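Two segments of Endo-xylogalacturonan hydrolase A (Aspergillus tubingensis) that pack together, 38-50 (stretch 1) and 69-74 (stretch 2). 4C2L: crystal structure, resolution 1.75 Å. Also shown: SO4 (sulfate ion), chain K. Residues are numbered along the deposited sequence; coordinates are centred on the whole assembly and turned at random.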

# COMPACT_ATOMS: atom_id res chain seq x y z
N ALA A 38 -25.26 12.50 11.05
CA ALA A 38 -25.08 13.55 10.04
C ALA A 38 -25.01 12.94 8.64
O ALA A 38 -25.66 13.44 7.70
N LEU A 39 -24.25 11.86 8.49
CA LEU A 39 -24.16 11.17 7.21
C LEU A 39 -25.51 10.59 6.79
O LEU A 39 -25.90 10.68 5.63
N SER A 40 -26.23 10.00 7.73
CA SER A 40 -27.54 9.44 7.41
C SER A 40 -28.51 10.54 6.98
O SER A 40 -29.31 10.37 6.04
N SER A 41 -28.42 11.68 7.65
CA SER A 41 -29.33 12.78 7.38
C SER A 41 -29.03 13.47 6.03
O SER A 41 -29.96 13.76 5.26
N CYS A 42 -27.75 13.70 5.75
CA CYS A 42 -27.32 14.48 4.58
C CYS A 42 -26.65 13.68 3.46
O CYS A 42 -26.41 14.22 2.37
N GLY A 43 -26.34 12.41 3.72
CA GLY A 43 -25.49 11.62 2.83
C GLY A 43 -26.10 11.14 1.53
O GLY A 43 -25.38 10.59 0.69
N ASN A 44 -27.40 11.31 1.35
CA ASN A 44 -28.04 11.03 0.08
C ASN A 44 -27.91 12.24 -0.84
O ASN A 44 -28.83 13.05 -0.99
N GLY A 45 -26.72 12.39 -1.42
CA GLY A 45 -26.46 13.49 -2.33
C GLY A 45 -26.03 14.80 -1.69
O GLY A 45 -25.85 15.80 -2.39
N GLY A 46 -25.85 14.81 -0.38
CA GLY A 46 -25.50 16.02 0.35
C GLY A 46 -24.07 16.08 0.84
O GLY A 46 -23.19 15.35 0.35
N THR A 47 -23.84 16.94 1.81
CA THR A 47 -22.51 17.25 2.29
C THR A 47 -22.44 17.20 3.81
O THR A 47 -23.36 17.65 4.50
N ILE A 48 -21.35 16.62 4.30
CA ILE A 48 -21.05 16.61 5.72
C ILE A 48 -19.73 17.36 5.91
O ILE A 48 -18.77 17.13 5.17
N VAL A 49 -19.70 18.27 6.87
CA VAL A 49 -18.54 19.14 7.06
C VAL A 49 -17.94 18.96 8.45
O VAL A 49 -18.64 19.07 9.46
N PHE A 50 -16.64 18.66 8.51
CA PHE A 50 -15.91 18.76 9.75
C PHE A 50 -15.12 20.06 9.66
O PHE A 50 -14.14 20.12 8.91
N ASP A 69 -23.49 9.21 -3.17
CA ASP A 69 -23.10 10.46 -3.85
C ASP A 69 -22.94 11.58 -2.85
O ASP A 69 -23.41 12.71 -3.07
N CYS A 70 -22.30 11.27 -1.72
CA CYS A 70 -22.13 12.24 -0.65
C CYS A 70 -20.75 12.87 -0.74
O CYS A 70 -19.84 12.34 -1.39
N ASP A 71 -20.61 14.01 -0.09
CA ASP A 71 -19.35 14.73 -0.03
C ASP A 71 -19.01 14.95 1.45
O ASP A 71 -19.73 15.63 2.17
N ILE A 72 -17.92 14.32 1.90
CA ILE A 72 -17.48 14.44 3.29
C ILE A 72 -16.23 15.32 3.33
O ILE A 72 -15.14 14.91 2.92
N GLN A 73 -16.40 16.54 3.83
CA GLN A 73 -15.31 17.53 3.84
C GLN A 73 -14.65 17.55 5.21
O GLN A 73 -15.21 18.03 6.20
N VAL A 74 -13.45 16.99 5.26
CA VAL A 74 -12.71 16.91 6.51
C VAL A 74 -11.72 18.06 6.53
O VAL A 74 -10.71 18.02 5.81

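Side-chain packing between a helix-loop-strand segment (38-50) and stretch 2 (69-74), whose strands 47-50 and 70-74 run parallel, side chains alternating between the faces of the sheet. Asp69 (chi1 m), exposed, sets its CA-to-CB bond sideways and makes its closest contact through its backbone, with Asp69 O 3.2 Å from Gly45 CA in a CA-H...O contact; water 1 hydrogen-bonds both Asp69 O (2.8 Å) and Gly46 O (3.1 Å), bridging the stretches. Cys70 (chi1 p) also points sideways: its CB sits 3.2 Å from Gly43 O, and its SG lies 4.0 Å from Leu39 CD1; it is covalently bonded elsewhere in the structure. Asp71 (t) shares one face with Thr47, Val49 and Gln73. Its CB is 3.9 Å from OG1 of Thr47 (m), and water 2 links the pair, donating to Asp71 OD2 (2.5 Å) and hydrogen-bonding Thr47 OG1 (2.8 Å). Ile72 (m, t) turns to the other face, with Ile48 (m, p), Phe50 and Val74. Its CD1 reaches Leu39 CD1 at 3.8 Å, so the helix residue Leu39 (t, p), whose side-chain end comes nearer the strand than its sideways CB suggests, packs against this apolar face; Ile72 CG2 meets the ring edge of Phe50 at CE2, 3.6 Å away. Gln73 (m, t) runs back along the first face: its NE2 donates to Asp71 OD2 (2.7 Å), an acceptor thus shared with water 2, and lies 3.5 Å from Thr47 CG2, while Gln73 OE1 is 3.8 Å from CG2 of Val49 (t). Val74 (t) returns to the apolar face, its CG2 3.9 Å from CD2 of Phe50 (m, chi2 -87°). Outside the interface, Asn44 (t) donates from ND2 to sulfate O2 (3.1 Å), an ion probably from the crystallisation liquor.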

# COMPACT_ATOMS: atom_id res chain seq x y z
CB ALA A 38 -23.83 14.38 10.33
CB LEU A 39 -23.08 10.07 7.23
CG LEU A 39 -22.58 9.66 5.84
CD1 LEU A 39 -21.82 10.80 5.17
CD2 LEU A 39 -21.68 8.43 5.93
CB SER A 40 -28.11 8.68 8.61
OG SER A 40 -29.20 7.90 8.15
CB SER A 41 -29.29 13.78 8.53
OG SER A 41 -30.14 14.89 8.25
CB CYS A 42 -26.39 15.61 5.01
SG CYS A 42 -27.26 17.03 5.70
CB ASN A 44 -29.51 10.59 0.25
CG ASN A 44 -30.10 10.01 -1.03
OD1 ASN A 44 -29.38 9.63 -1.94
ND2 ASN A 44 -31.43 9.93 -1.09
CB THR A 47 -22.05 18.62 1.78
OG1 THR A 47 -22.16 18.62 0.36
CG2 THR A 47 -20.60 18.93 2.19
CB ILE A 48 -20.95 15.15 6.21
CG1 ILE A 48 -22.37 14.54 6.28
CG2 ILE A 48 -20.24 15.05 7.54
CD1 ILE A 48 -22.87 14.01 4.95
CB VAL A 49 -18.91 20.63 6.84
CG1 VAL A 49 -17.74 21.54 7.21
CG2 VAL A 49 -19.33 20.87 5.39
CB PHE A 50 -14.93 17.58 9.89
CG PHE A 50 -15.60 16.24 9.91
CD1 PHE A 50 -16.06 15.71 11.11
CD2 PHE A 50 -15.75 15.51 8.75
CE1 PHE A 50 -16.67 14.46 11.14
CE2 PHE A 50 -16.37 14.26 8.77
CZ PHE A 50 -16.82 13.73 9.97
CB ASP A 69 -24.10 10.84 -4.95
CG ASP A 69 -24.26 9.75 -5.98
OD1 ASP A 69 -23.24 9.34 -6.57
OD2 ASP A 69 -25.41 9.29 -6.21
CB CYS A 70 -22.33 11.58 0.72
SG CYS A 70 -20.90 10.66 1.30
CB ASP A 71 -19.50 16.05 -0.80
CG ASP A 71 -18.23 16.90 -0.80
OD1 ASP A 71 -17.11 16.41 -0.52
OD2 ASP A 71 -18.38 18.11 -1.12
CB ILE A 72 -17.17 13.05 3.90
CG1 ILE A 72 -18.38 12.12 3.72
CG2 ILE A 72 -16.78 13.17 5.36
CD1 ILE A 72 -18.13 10.67 4.13
CB GLN A 73 -15.83 18.91 3.43
CG GLN A 73 -16.57 18.85 2.10
CD GLN A 73 -17.14 20.19 1.66
OE1 GLN A 73 -17.03 21.21 2.37
NE2 GLN A 73 -17.78 20.19 0.49
CB VAL A 74 -11.97 15.55 6.62
CG1 VAL A 74 -11.28 15.42 7.98
CG2 VAL A 74 -12.94 14.39 6.36
S SO4 K . -32.84 13.24 0.91
O1 SO4 K . -31.59 13.86 0.38
O2 SO4 K . -32.64 11.78 1.03
O3 SO4 K . -33.95 13.52 -0.02
O4 SO4 K . -33.15 13.83 2.23
O HOH W 1 -22.61 15.36 -2.74
O HOH W 2 -20.48 19.30 -1.77